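Local coordinates for protein trans-isoprenyl diphosphate synthase (PDB 3OYR) that probably condenses isopentenyl diphosphate units onto farnesyl diphosphate to make all-trans-octaprenyl diphosphate, the side-chain precursor of isoprenoid quinones, at residues G22-L27 and E334-F339; R26-A31 and R69-V74; E32-G37 and H86-A91; R40-R45 and A93-H98; A76-G81 and N327-A332. All coordinates share one frame; numbering follows the deposited sequence. Where two conformers were deposited one is given.

Contact 1. Residues G22-L27 and E334-F339; sequences GSVDRL and EELADF
Arg-26, in one of its two conformers, grips Glu-335 in a side-on salt bridge, two nitrogens each taking one carboxylate oxygen. NE meets OE1 of Glu-335 at 2.7 Å with a nearly straight N-H (168°), the oxygen lying in the guanidinium plane; NH1 reaches OE2 on its syn lone pair, with the oxygen tilted out of that plane. The two flat groups are turned 53° from each other. An alanine in place of Glu-335 would probably leave the Arg-26 guanidinium without this mate and free to swing.

Backbone polar contacts are lighter: Ser-23 N gives a weak bond to Glu-335 O, and Gly-22 CA sets a C-H against the same oxygen at 3.3 Å. A side chain on Gly-22 would run into the helix. In the mainly helical fold of trans-prenyl synthases, this fastens the lead-in and first turn of helix 25-45 to the C-terminal helix 328-342.

The rest is apolar. Val-24 CG1 sits over one face of the Phe-339 ring, 3.9 Å from its centroid, a CH-pi contact, and also touches Leu-336 CD1. Leu-27 CD2 meets Leu-336 CD2 at 3.7 Å, and Leu-336 reaches on to Leu-68 and Met-72 of helix 68-79.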
# COMPACT_ATOMS: atom_id res chain seq x y z
N GLY B 22 21.08 15.24 22.44
CA GLY B 22 21.38 14.25 21.42
C GLY B 22 21.62 14.93 20.07
O GLY B 22 21.73 16.16 20.00
N SER B 23 21.68 14.12 19.02
CA SER B 23 21.88 14.57 17.64
C SER B 23 21.74 13.35 16.76
O SER B 23 21.71 12.23 17.26
CB SER B 23 23.28 15.18 17.45
OG SER B 23 24.27 14.34 18.02
N VAL B 24 21.67 13.54 15.44
CA VAL B 24 21.74 12.40 14.52
C VAL B 24 23.14 12.22 13.97
O VAL B 24 23.44 11.20 13.34
CB VAL B 24 20.75 12.50 13.32
CG1 VAL B 24 19.36 12.30 13.80
CG2 VAL B 24 20.87 13.82 12.57
N ASP B 25 24.00 13.21 14.23
CA ASP B 25 25.29 13.36 13.55
C ASP B 25 26.16 12.12 13.58
O ASP B 25 26.69 11.73 12.55
CB ASP B 25 26.10 14.56 14.10
CG ASP B 25 25.50 15.92 13.71
OD1 ASP B 25 24.40 15.98 13.10
OD2 ASP B 25 26.15 16.95 14.04
N ARG B 26 26.28 11.49 14.75
CA ARG B 26 27.11 10.28 14.90
C ARG B 26 26.52 9.10 14.11
O ARG B 26 27.25 8.37 13.43
CB ARG B 26 27.26 9.93 16.39
CG ARG B 26 28.14 8.72 16.68
CD ARG B 26 28.23 8.49 18.18
NE ARG B 26 28.33 9.76 18.90
CZ ARG B 26 29.48 10.30 19.29
NH1 ARG B 26 29.47 11.46 19.94
NH2 ARG B 26 30.63 9.69 19.05
N LEU B 27 25.20 8.93 14.21
CA LEU B 27 24.49 7.90 13.44
C LEU B 27 24.75 8.05 11.93
O LEU B 27 25.15 7.10 11.28
CB LEU B 27 22.97 7.93 13.74
CG LEU B 27 22.12 6.81 13.12
CD1 LEU B 27 22.75 5.42 13.26
CD2 LEU B 27 20.76 6.81 13.74
N GLU B 334 21.69 5.98 21.28
CA GLU B 334 21.27 6.70 22.47
C GLU B 334 21.12 8.18 22.18
O GLU B 334 20.17 8.82 22.64
CB GLU B 334 22.22 6.41 23.62
CG GLU B 334 22.06 4.97 24.12
CD GLU B 334 23.10 4.58 25.15
OE1 GLU B 334 24.16 5.24 25.21
OE2 GLU B 334 22.85 3.61 25.90
N GLU B 335 22.00 8.72 21.35
CA GLU B 335 21.91 10.12 20.99
C GLU B 335 20.68 10.39 20.12
O GLU B 335 20.06 11.46 20.21
CB GLU B 335 23.22 10.61 20.32
CG GLU B 335 24.40 10.70 21.29
CD GLU B 335 25.73 10.99 20.61
OE1 GLU B 335 25.86 10.78 19.39
OE2 GLU B 335 26.67 11.41 21.30
N LEU B 336 20.30 9.40 19.31
CA LEU B 336 19.09 9.51 18.49
C LEU B 336 17.82 9.55 19.35
O LEU B 336 16.87 10.29 19.05
CB LEU B 336 19.01 8.38 17.45
CG LEU B 336 17.74 8.24 16.60
CD1 LEU B 336 17.62 9.41 15.61
CD2 LEU B 336 17.69 6.92 15.87
N ALA B 337 17.81 8.75 20.42
CA ALA B 337 16.70 8.73 21.37
C ALA B 337 16.43 10.11 21.99
O ALA B 337 15.28 10.54 22.06
CB ALA B 337 16.95 7.67 22.46
N ASP B 338 17.49 10.80 22.39
CA ASP B 338 17.39 12.18 22.90
C ASP B 338 16.99 13.14 21.81
O ASP B 338 16.21 14.09 22.05
CB ASP B 338 18.73 12.60 23.54
CG ASP B 338 18.99 11.87 24.86
OD1 ASP B 338 18.01 11.41 25.50
OD2 ASP B 338 20.16 11.74 25.26
N PHE B 339 17.52 12.90 20.61
CA PHE B 339 17.19 13.73 19.46
C PHE B 339 15.71 13.64 19.09
O PHE B 339 15.10 14.65 18.75
CB PHE B 339 18.06 13.38 18.25
CG PHE B 339 17.77 14.23 17.05
CD1 PHE B 339 18.24 15.54 16.98
CD2 PHE B 339 17.00 13.74 16.00
CE1 PHE B 339 17.98 16.33 15.86
CE2 PHE B 339 16.72 14.53 14.88
CZ PHE B 339 17.22 15.82 14.81

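Contact 2. Residues R26-A31 and R69-V74; sequences RLVRLA and RPLMTV. With DMA (dimethylallyl diphosphate), chain D.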
# COMPACT_ATOMS: atom_id res chain seq x y z
N ARG B 26 26.28 11.49 14.75
CA ARG B 26 27.11 10.28 14.90
C ARG B 26 26.52 9.10 14.11
O ARG B 26 27.25 8.37 13.43
CB ARG B 26 27.26 9.93 16.39
CG ARG B 26 28.14 8.72 16.68
CD ARG B 26 28.23 8.49 18.18
NE ARG B 26 28.33 9.76 18.90
CZ ARG B 26 29.48 10.30 19.29
NH1 ARG B 26 29.47 11.46 19.94
NH2 ARG B 26 30.63 9.69 19.05
N LEU B 27 25.20 8.93 14.21
CA LEU B 27 24.49 7.90 13.44
C LEU B 27 24.75 8.05 11.93
O LEU B 27 25.15 7.10 11.28
CB LEU B 27 22.97 7.93 13.74
CG LEU B 27 22.12 6.81 13.12
CD1 LEU B 27 22.75 5.42 13.26
CD2 LEU B 27 20.76 6.81 13.74
N VAL B 28 24.54 9.25 11.41
CA VAL B 28 24.66 9.55 9.99
C VAL B 28 26.08 9.26 9.48
O VAL B 28 26.27 8.62 8.43
CB VAL B 28 24.26 11.01 9.75
CG1 VAL B 28 24.67 11.49 8.35
CG2 VAL B 28 22.77 11.14 9.96
N ARG B 29 27.06 9.68 10.28
CA ARG B 29 28.46 9.47 9.96
C ARG B 29 28.86 7.99 10.00
O ARG B 29 29.52 7.50 9.09
CB ARG B 29 29.29 10.26 10.95
CG ARG B 29 30.73 10.47 10.59
CD ARG B 29 31.30 11.54 11.49
NE ARG B 29 31.40 11.11 12.88
CZ ARG B 29 30.79 11.70 13.92
NH1 ARG B 29 30.03 12.78 13.77
NH2 ARG B 29 30.97 11.21 15.13
N LEU B 30 28.45 7.27 11.04
CA LEU B 30 28.71 5.83 11.12
C LEU B 30 28.05 5.05 9.98
O LEU B 30 28.60 4.05 9.50
CB LEU B 30 28.26 5.27 12.46
CG LEU B 30 29.12 5.61 13.68
CD1 LEU B 30 28.30 5.30 14.92
CD2 LEU B 30 30.45 4.82 13.68
N ALA B 31 26.89 5.53 9.53
CA ALA B 31 26.08 4.81 8.54
C ALA B 31 26.31 5.24 7.08
O ALA B 31 25.76 4.63 6.16
CB ALA B 31 24.61 4.92 8.90
N ARG B 69 14.39 5.99 9.65
CA ARG B 69 13.99 4.60 9.56
C ARG B 69 15.02 3.67 8.90
O ARG B 69 15.41 2.69 9.56
CB ARG B 69 12.58 4.46 9.01
CG ARG B 69 11.52 4.93 9.98
CD ARG B 69 10.35 5.39 9.19
NE ARG B 69 9.37 6.12 9.97
CZ ARG B 69 9.38 7.43 10.16
NH1 ARG B 69 10.36 8.18 9.63
NH2 ARG B 69 8.43 7.99 10.88
N PRO B 70 15.51 4.00 7.66
CA PRO B 70 16.63 3.17 7.13
C PRO B 70 17.90 3.23 7.96
O PRO B 70 18.61 2.21 8.04
CB PRO B 70 16.88 3.73 5.71
CG PRO B 70 16.14 5.04 5.64
CD PRO B 70 15.00 4.92 6.62
N LEU B 71 18.20 4.40 8.55
CA LEU B 71 19.32 4.56 9.47
C LEU B 71 19.24 3.57 10.63
O LEU B 71 20.26 2.98 11.03
CB LEU B 71 19.41 5.99 10.04
CG LEU B 71 20.03 7.04 9.12
CD1 LEU B 71 19.93 8.46 9.72
CD2 LEU B 71 21.44 6.69 8.76
N MET B 72 18.04 3.41 11.18
CA MET B 72 17.86 2.48 12.29
C MET B 72 18.04 1.02 11.86
O MET B 72 18.63 0.25 12.60
CB MET B 72 16.53 2.72 13.00
CG MET B 72 16.64 3.89 13.96
SD MET B 72 15.05 4.58 14.42
CE MET B 72 14.37 3.12 15.23
N THR B 73 17.57 0.67 10.66
CA THR B 73 17.83 -0.65 10.11
C THR B 73 19.34 -0.85 10.00
O THR B 73 19.86 -1.90 10.43
CB THR B 73 17.19 -0.82 8.70
OG1 THR B 73 15.79 -0.61 8.79
CG2 THR B 73 17.48 -2.23 8.13
N VAL B 74 20.04 0.13 9.43
CA VAL B 74 21.50 0.08 9.31
C VAL B 74 22.17 -0.06 10.70
O VAL B 74 22.93 -1.00 10.94
CB VAL B 74 22.08 1.29 8.51
CG1 VAL B 74 23.59 1.36 8.70
CG2 VAL B 74 21.71 1.16 7.03
C1 DMA D . 6.71 11.90 9.23
O1 DMA D . 7.97 11.26 9.47
C2 DMA D . 5.89 10.76 9.73
C3 DMA D . 5.46 10.69 10.99
C4 DMA D . 5.64 11.80 11.99
C5 DMA D . 4.73 9.44 11.38
PA DMA D . 9.40 11.97 9.62
O1A DMA D . 10.48 10.96 9.92
O2A DMA D . 9.25 13.10 10.62
O3A DMA D . 9.49 12.55 8.11
PB DMA D . 10.77 12.66 7.12
O1B DMA D . 10.96 11.28 6.52
O2B DMA D . 10.16 13.65 6.15
O3B DMA D . 11.96 13.15 7.90
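Leu-71 points at segment 26-31 of helix 25-45 and splits its contacts between its branches. Its CG is anti to the carbonyl carbon (chi1 -79°), and CD1 goes to CG2 of Val-28 at 3.9 Å while CD2 presses on CB of Ala-31 at 3.6 Å. Leu-27, one turn before Ala-31, comes in obliquely, laying CD2 against the CB of Leu-71. Val-74, one turn on, sets CG1 on the same Ala-31 CB at 3.7 Å, so the alanine methyl is met by two branched side chains. The short segment axes pass at 62°, 10.2 Å apart at their closest.

Arg-69 starts the same segment but turns from this interface into the pocket that holds dimethylallyl diphosphate: its chain is extended from CG to NE, and NH1 bonds the ligand's O1A at 2.8 Å, almost straight (175°), with the oxygen in the guanidinium plane. His-98, Arg-115 and Lys-66 also bond the ligand. Residues 69-74 meet residues 26-31 by apolar fit alone, while Arg-69 makes a directional bond to the diphosphate.

Contact 3. Residues E32-G37 and H86-A91; sequences EADMAG and HFQKLA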
# COMPACT_ATOMS: atom_id res chain seq x y z
N GLU B 32 27.12 6.28 6.89
CA GLU B 32 27.45 6.86 5.59
C GLU B 32 27.69 5.82 4.50
O GLU B 32 27.03 5.87 3.47
CB GLU B 32 28.66 7.80 5.73
CG GLU B 32 28.99 8.60 4.47
CD GLU B 32 30.05 9.68 4.71
OE1 GLU B 32 30.86 9.53 5.66
OE2 GLU B 32 30.07 10.67 3.96
N ALA B 33 28.60 4.88 4.75
CA ALA B 33 28.96 3.89 3.74
C ALA B 33 27.80 2.92 3.43
O ALA B 33 27.70 2.42 2.31
CB ALA B 33 30.24 3.12 4.16
N ASP B 34 26.95 2.66 4.41
CA ASP B 34 25.79 1.82 4.16
C ASP B 34 24.66 2.58 3.49
O ASP B 34 23.94 2.03 2.66
CB ASP B 34 25.31 1.18 5.46
CG ASP B 34 26.26 0.10 5.94
OD1 ASP B 34 26.60 -0.81 5.15
OD2 ASP B 34 26.66 0.15 7.12
N MET B 35 24.49 3.84 3.87
CA MET B 35 23.43 4.65 3.29
C MET B 35 23.63 5.02 1.83
O MET B 35 22.67 5.33 1.12
CB MET B 35 23.20 5.91 4.11
CG MET B 35 22.41 5.65 5.43
SD MET B 35 20.81 4.81 5.32
CE MET B 35 19.80 6.11 4.62
N ALA B 36 24.88 5.03 1.37
CA ALA B 36 25.13 5.23 -0.04
C ALA B 36 24.57 4.04 -0.80
O ALA B 36 23.95 4.23 -1.83
CB ALA B 36 26.64 5.46 -0.33
N GLY B 37 24.75 2.82 -0.28
CA GLY B 37 24.10 1.65 -0.85
C GLY B 37 22.57 1.69 -0.83
O GLY B 37 21.91 1.29 -1.81
N HIS B 86 23.30 -7.18 3.14
CA HIS B 86 21.98 -7.44 2.57
C HIS B 86 20.86 -6.71 3.31
O HIS B 86 19.77 -6.51 2.76
CB HIS B 86 21.71 -8.94 2.44
CG HIS B 86 22.59 -9.61 1.42
ND1 HIS B 86 23.24 -10.81 1.67
CD2 HIS B 86 22.96 -9.24 0.18
CE1 HIS B 86 23.95 -11.15 0.61
NE2 HIS B 86 23.80 -10.21 -0.31
N PHE B 87 21.16 -6.26 4.53
CA PHE B 87 20.25 -5.40 5.28
C PHE B 87 19.93 -4.10 4.55
O PHE B 87 18.91 -3.48 4.85
CB PHE B 87 20.82 -5.12 6.69
CG PHE B 87 22.12 -4.35 6.69
CD1 PHE B 87 23.34 -5.03 6.75
CD2 PHE B 87 22.14 -2.96 6.65
CE1 PHE B 87 24.55 -4.35 6.76
CE2 PHE B 87 23.36 -2.25 6.65
CZ PHE B 87 24.57 -2.96 6.70
N GLN B 88 20.79 -3.68 3.61
CA GLN B 88 20.58 -2.42 2.87
C GLN B 88 19.30 -2.43 2.05
O GLN B 88 18.67 -1.38 1.88
CB GLN B 88 21.78 -2.08 1.97
CG GLN B 88 23.03 -1.56 2.71
CD GLN B 88 24.27 -1.46 1.81
OE1 GLN B 88 24.13 -1.40 0.59
NE2 GLN B 88 25.47 -1.49 2.40
N LYS B 89 18.95 -3.59 1.49
CA LYS B 89 17.68 -3.75 0.78
C LYS B 89 16.47 -3.59 1.70
O LYS B 89 15.48 -2.96 1.30
CB LYS B 89 17.62 -5.07 0.02
CG LYS B 89 18.78 -5.26 -0.95
CD LYS B 89 18.59 -6.50 -1.81
CE LYS B 89 19.64 -6.55 -2.93
NZ LYS B 89 19.26 -7.59 -3.95
N LEU B 90 16.57 -4.15 2.91
CA LEU B 90 15.55 -3.97 3.96
C LEU B 90 15.44 -2.51 4.34
O LEU B 90 14.33 -1.97 4.39
CB LEU B 90 15.85 -4.83 5.20
CG LEU B 90 15.97 -6.33 4.96
CD1 LEU B 90 16.39 -7.05 6.24
CD2 LEU B 90 14.70 -6.97 4.41
N ALA B 91 16.58 -1.85 4.54
CA ALA B 91 16.60 -0.41 4.84
C ALA B 91 15.90 0.40 3.76
O ALA B 91 15.08 1.27 4.07
CB ALA B 91 18.03 0.10 5.07
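Asp-34 and Gln-88 both carry CG anti to the carbonyl carbon (chi1 -72° and -74°), and the glutamine runs on extended, bringing its amide across the carboxylate. NE2 of Gln-88 gives a hydrogen bond to OD1 of Asp-34 at 3.0 Å, somewhat bent, on the anti lone pair of that oxygen. The other end of the amide lies over Gly-37, where OE1 comes to 3.4 Å from CA; a CB there would clash with it. Here helix 25-45, early in the mainly helical prenyl synthase fold, passes the start of helix 87-109, and the axes of the two segments come within 9.6 Å of each other.

Phe-87 adds a second partner for the acid. Asp-34 CG lies at the edge of the Phe-87 ring, in its plane, with carboxylate and ring planes 73° apart; CZ is 3.3 Å from OD1 of Asp-34. The buried Asp-34 OD1 also takes a salt bridge from Arg-78 of helix 68-79, whose charge probably helps to keep the carboxylate ionised; Phe-87 touches that arginine too.

Contact 4. Residues R40-R45 and A93-H98; sequences RLITDR and AVEFIH. With DMA (dimethylallyl diphosphate), chain D.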
# COMPACT_ATOMS: atom_id res chain seq x y z
N ARG B 40 21.33 4.28 -3.35
CA ARG B 40 21.43 3.71 -4.68
C ARG B 40 20.22 2.80 -4.99
O ARG B 40 19.70 2.82 -6.10
CB ARG B 40 22.71 2.89 -4.80
CG ARG B 40 22.97 2.40 -6.22
CD ARG B 40 24.18 1.47 -6.29
NE ARG B 40 25.40 2.15 -5.83
CZ ARG B 40 26.06 1.85 -4.71
NH1 ARG B 40 27.15 2.51 -4.38
NH2 ARG B 40 25.61 0.88 -3.91
N LEU B 41 19.79 2.00 -4.01
CA LEU B 41 18.63 1.11 -4.17
C LEU B 41 17.36 1.95 -4.34
O LEU B 41 16.50 1.66 -5.19
CB LEU B 41 18.51 0.16 -2.98
CG LEU B 41 19.58 -0.93 -3.07
CD1 LEU B 41 19.82 -1.63 -1.72
CD2 LEU B 41 19.17 -1.92 -4.18
N ILE B 42 17.25 2.99 -3.53
CA ILE B 42 16.08 3.87 -3.58
C ILE B 42 15.91 4.47 -4.98
O ILE B 42 14.87 4.26 -5.61
CB ILE B 42 16.10 4.93 -2.45
CG1 ILE B 42 15.91 4.23 -1.09
CG2 ILE B 42 15.00 5.93 -2.64
CD1 ILE B 42 16.19 5.12 0.15
N THR B 43 16.95 5.16 -5.48
CA THR B 43 16.90 5.75 -6.80
C THR B 43 16.62 4.72 -7.89
O THR B 43 15.87 4.98 -8.82
CB THR B 43 18.22 6.50 -7.08
OG1 THR B 43 18.52 7.32 -5.95
CG2 THR B 43 18.12 7.36 -8.34
N ASP B 44 17.20 3.54 -7.74
CA ASP B 44 17.00 2.45 -8.69
C ASP B 44 15.57 1.92 -8.75
O ASP B 44 15.04 1.65 -9.84
CB ASP B 44 17.96 1.28 -8.37
CG ASP B 44 17.88 0.14 -9.39
OD1 ASP B 44 17.65 -1.01 -8.98
OD2 ASP B 44 18.09 0.39 -10.59
N ARG B 45 14.95 1.73 -7.59
CA ARG B 45 13.64 1.05 -7.55
C ARG B 45 12.50 2.02 -7.72
O ARG B 45 11.35 1.61 -7.91
CB ARG B 45 13.47 0.23 -6.26
CG ARG B 45 14.51 -0.86 -6.05
CD ARG B 45 14.69 -1.75 -7.28
NE ARG B 45 15.92 -2.56 -7.16
CZ ARG B 45 15.95 -3.80 -6.69
NH1 ARG B 45 14.82 -4.39 -6.32
NH2 ARG B 45 17.11 -4.45 -6.60
N ALA B 93 13.65 -0.84 1.59
CA ALA B 93 12.22 -1.23 1.67
C ALA B 93 11.47 -0.43 2.75
O ALA B 93 10.33 0.06 2.52
CB ALA B 93 12.08 -2.72 1.95
N VAL B 94 12.13 -0.25 3.89
CA VAL B 94 11.56 0.51 5.02
C VAL B 94 11.26 1.96 4.61
O VAL B 94 10.16 2.50 4.90
CB VAL B 94 12.54 0.44 6.24
CG1 VAL B 94 12.24 1.49 7.26
CG2 VAL B 94 12.47 -0.92 6.86
N GLU B 95 12.22 2.58 3.92
CA GLU B 95 12.00 3.97 3.45
C GLU B 95 10.89 4.06 2.43
O GLU B 95 10.15 5.05 2.43
CB GLU B 95 13.29 4.61 2.90
CG GLU B 95 13.21 6.15 2.65
CD GLU B 95 12.88 6.99 3.90
OE1 GLU B 95 13.04 6.52 5.05
OE2 GLU B 95 12.49 8.15 3.75
N PHE B 96 10.80 3.08 1.53
CA PHE B 96 9.67 3.02 0.60
C PHE B 96 8.35 2.87 1.32
O PHE B 96 7.39 3.57 0.99
CB PHE B 96 9.81 1.87 -0.41
CG PHE B 96 10.72 2.19 -1.58
CD1 PHE B 96 10.86 3.49 -2.05
CD2 PHE B 96 11.43 1.18 -2.21
CE1 PHE B 96 11.72 3.79 -3.12
CE2 PHE B 96 12.28 1.47 -3.27
CZ PHE B 96 12.42 2.77 -3.74
N ILE B 97 8.30 2.00 2.33
CA ILE B 97 7.07 1.86 3.11
C ILE B 97 6.70 3.19 3.76
O ILE B 97 5.57 3.65 3.63
CB ILE B 97 7.09 0.69 4.14
CG1 ILE B 97 6.94 -0.65 3.41
CG2 ILE B 97 5.93 0.84 5.15
CD1 ILE B 97 7.53 -1.87 4.18
N HIS B 98 7.69 3.83 4.38
CA HIS B 98 7.49 5.14 4.98
C HIS B 98 6.99 6.17 3.94
O HIS B 98 5.99 6.86 4.17
CB HIS B 98 8.79 5.58 5.67
CG HIS B 98 8.79 7.01 6.12
ND1 HIS B 98 7.88 7.51 7.03
CD2 HIS B 98 9.64 8.03 5.84
CE1 HIS B 98 8.14 8.79 7.25
NE2 HIS B 98 9.20 9.13 6.55
C1 DMA D . 6.71 11.90 9.23
O1 DMA D . 7.97 11.26 9.47
C2 DMA D . 5.89 10.76 9.73
C3 DMA D . 5.46 10.69 10.99
C4 DMA D . 5.64 11.80 11.99
C5 DMA D . 4.73 9.44 11.38
PA DMA D . 9.40 11.97 9.62
O1A DMA D . 10.48 10.96 9.92
O2A DMA D . 9.25 13.10 10.62
O3A DMA D . 9.49 12.55 8.11
PB DMA D . 10.77 12.66 7.12
O1B DMA D . 10.96 11.28 6.52
O2B DMA D . 10.16 13.65 6.15
O3B DMA D . 11.96 13.15 7.90
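The axes of segments 40-45 and 93-98, parts of helices 25-45 and 87-109, cross at 54°, 10.3 Å apart at their closest, and the nearest CA atoms, those of Ile-42 and Phe-96, are 7.7 Å from each other, so side chains make the contact, Phe-96 above all. Its chi1 of -80° sets CG anti to the carbonyl carbon; the ring meets the last turn of helix 25-45 with its edge. CZ lies 3.4 Å from the carbonyl O of Ile-42, near the ring plane, and CE2 comes to 3.4 Å from CB of Arg-45. Ile-42 slides past the ring in the opposite direction, with CG2 3.9 Å from CE1 of Phe-96, while its CD1 rests 4.0 Å from the aliphatic CG of Glu-95.

In the helical bundle of this prenyl synthase, helix 126-147 also packs on Phe-96, through Leu-136 and Ala-140. An alanine in place of Phe-96 would probably open a gap between these helices and leave the end of helix 25-45 less firmly seated.

The polar ends turn elsewhere. Arg-45 bonds Asp-44 through NE, and pairs with Glu-146 through NH1. Two residues beyond Phe-96, His-98 belongs to the pocket that holds dimethylallyl diphosphate: its NE2 donates to O1B of the ligand at 2.8 Å, the oxygen lying at the ring edge.

Contact 5. Residues A76-G81 and N327-A332; sequences AARLAG and NDWREA
Arg-78 lies alongside Trp-329, the two side chains pointing the same way, and can be followed outward over the indole. CB sits over one face, 3.4 Å from CE2 of Trp-329 and offset toward the rim; measured to the centroid of the five-membered ring it is 3.7 Å away, a CH-pi contact. CG moves on to the six-membered ring, 3.5 Å from CZ2 of Trp-329. The chain then bends (chi2 -61°) and carries CD onward, and the guanidinium ends beyond the contact in a salt bridge from NH2 to Asp-34 of helix 25-45. The arginine thus spends its methylenes on the tryptophan and its charge on a different helix.

Leu-79, the next residue, meets Asn-327 and the CB of Trp-329. Its CD1 lies 4.1 Å from that CB and 3.6 Å from OD1 of Asn-327, an oxygen already engaged by the backbone: Arg-330 N gives it a bond of 2.8 Å, nearly straight at 170°, approaching almost along the C=O axis.

Asn-327 is at the N-cap position of helix 328-342, and this is its capping bond; helix 68-79, for its part, closes in a Schellman motif with Gly-81 at positive phi. The contact therefore joins two helix ends, the finish of one and the capped start of the other, near the surface of a mainly helical prenyl synthase.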
# COMPACT_ATOMS: atom_id res chain seq x y z
N ALA B 76 20.91 -1.11 13.53
CA ALA B 76 20.55 -2.36 14.19
C ALA B 76 21.34 -3.52 13.62
O ALA B 76 21.76 -4.40 14.37
CB ALA B 76 19.06 -2.64 14.05
N ALA B 77 21.53 -3.51 12.30
CA ALA B 77 22.29 -4.58 11.65
C ALA B 77 23.77 -4.61 12.07
O ALA B 77 24.34 -5.68 12.36
CB ALA B 77 22.15 -4.49 10.12
N ARG B 78 24.38 -3.43 12.10
CA ARG B 78 25.78 -3.30 12.54
C ARG B 78 25.98 -3.55 14.04
O ARG B 78 26.98 -4.16 14.43
CB ARG B 78 26.33 -1.92 12.16
CG ARG B 78 26.43 -1.66 10.64
CD ARG B 78 27.36 -2.65 9.97
NE ARG B 78 27.46 -2.49 8.51
CZ ARG B 78 28.00 -3.41 7.70
NH1 ARG B 78 28.48 -4.53 8.19
NH2 ARG B 78 28.05 -3.20 6.39
N LEU B 79 25.04 -3.08 14.86
CA LEU B 79 25.07 -3.36 16.31
C LEU B 79 24.95 -4.85 16.56
O LEU B 79 25.70 -5.41 17.37
CB LEU B 79 24.00 -2.57 17.08
CG LEU B 79 24.05 -2.51 18.63
CD1 LEU B 79 25.44 -2.11 19.16
CD2 LEU B 79 22.98 -1.58 19.20
N ALA B 80 24.04 -5.51 15.83
CA ALA B 80 23.91 -6.96 15.92
C ALA B 80 25.06 -7.73 15.25
O ALA B 80 25.14 -8.95 15.38
CB ALA B 80 22.55 -7.43 15.40
N GLY B 81 25.96 -7.03 14.56
CA GLY B 81 27.15 -7.64 13.98
C GLY B 81 26.88 -8.41 12.70
O GLY B 81 27.19 -9.59 12.61
N ASN B 327 29.57 0.67 22.54
CA ASN B 327 30.39 1.10 21.40
C ASN B 327 29.81 2.35 20.72
O ASN B 327 28.88 2.96 21.25
CB ASN B 327 30.58 -0.05 20.41
CG ASN B 327 29.26 -0.61 19.86
OD1 ASN B 327 28.25 0.09 19.74
ND2 ASN B 327 29.29 -1.87 19.51
N ASP B 328 30.34 2.71 19.56
CA ASP B 328 29.89 3.92 18.85
C ASP B 328 28.47 3.81 18.29
O ASP B 328 27.72 4.79 18.31
CB ASP B 328 30.86 4.28 17.71
CG ASP B 328 32.17 4.86 18.22
OD1 ASP B 328 33.23 4.54 17.65
OD2 ASP B 328 32.13 5.65 19.19
N TRP B 329 28.12 2.63 17.80
CA TRP B 329 26.78 2.36 17.27
C TRP B 329 25.77 2.51 18.39
O TRP B 329 24.75 3.20 18.22
CB TRP B 329 26.71 0.94 16.70
CG TRP B 329 27.32 0.82 15.36
CD1 TRP B 329 28.45 0.13 15.04
CD2 TRP B 329 26.85 1.42 14.15
NE1 TRP B 329 28.71 0.26 13.70
CE2 TRP B 329 27.75 1.05 13.13
CE3 TRP B 329 25.75 2.24 13.82
CZ2 TRP B 329 27.59 1.46 11.79
CZ3 TRP B 329 25.59 2.63 12.50
CH2 TRP B 329 26.50 2.24 11.51
N ARG B 330 26.07 1.91 19.54
CA ARG B 330 25.17 2.06 20.70
C ARG B 330 25.00 3.52 21.16
O ARG B 330 23.87 3.98 21.37
CB ARG B 330 25.53 1.16 21.88
CG ARG B 330 24.28 0.80 22.68
CD ARG B 330 24.56 0.12 23.99
NE ARG B 330 24.97 1.08 25.00
CZ ARG B 330 25.40 0.76 26.21
NH1 ARG B 330 25.50 -0.51 26.58
NH2 ARG B 330 25.75 1.73 27.05
N GLU B 331 26.11 4.25 21.27
CA GLU B 331 26.06 5.68 21.60
C GLU B 331 25.28 6.52 20.58
O GLU B 331 24.57 7.47 20.96
CB GLU B 331 27.49 6.22 21.73
CG GLU B 331 27.59 7.73 21.99
CD GLU B 331 28.04 8.10 23.40
OE1 GLU B 331 27.88 9.28 23.77
OE2 GLU B 331 28.55 7.21 24.13
N ALA B 332 25.45 6.21 19.30
CA ALA B 332 24.69 6.87 18.22
C ALA B 332 23.18 6.66 18.40
O ALA B 332 22.37 7.58 18.22
CB ALA B 332 25.15 6.35 16.86

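Contacts 2, 3 and 4 are buried, contact 1 is partly buried and contact 5 lies at the surface. Helix 25-45 takes part in the first four, meeting helix 328-342, then helix 68-79, then helix 87-109 twice; contact 5 joins helices 68-79 and 328-342 to each other. Contact 2 is wholly apolar and contact 4 mainly so, yet each has one residue extending to the same dimethylallyl diphosphate. Contact 3 holds a polar pair instead, with Asp-34 buried, and the salt bridge from Asp-34 to Arg-78 ties it to contact 5. Toward the surface, contact 1 adds a salt bridge and contact 5 an aromatic face. Leu-336 packs on Met-72 between contacts 1 and 2.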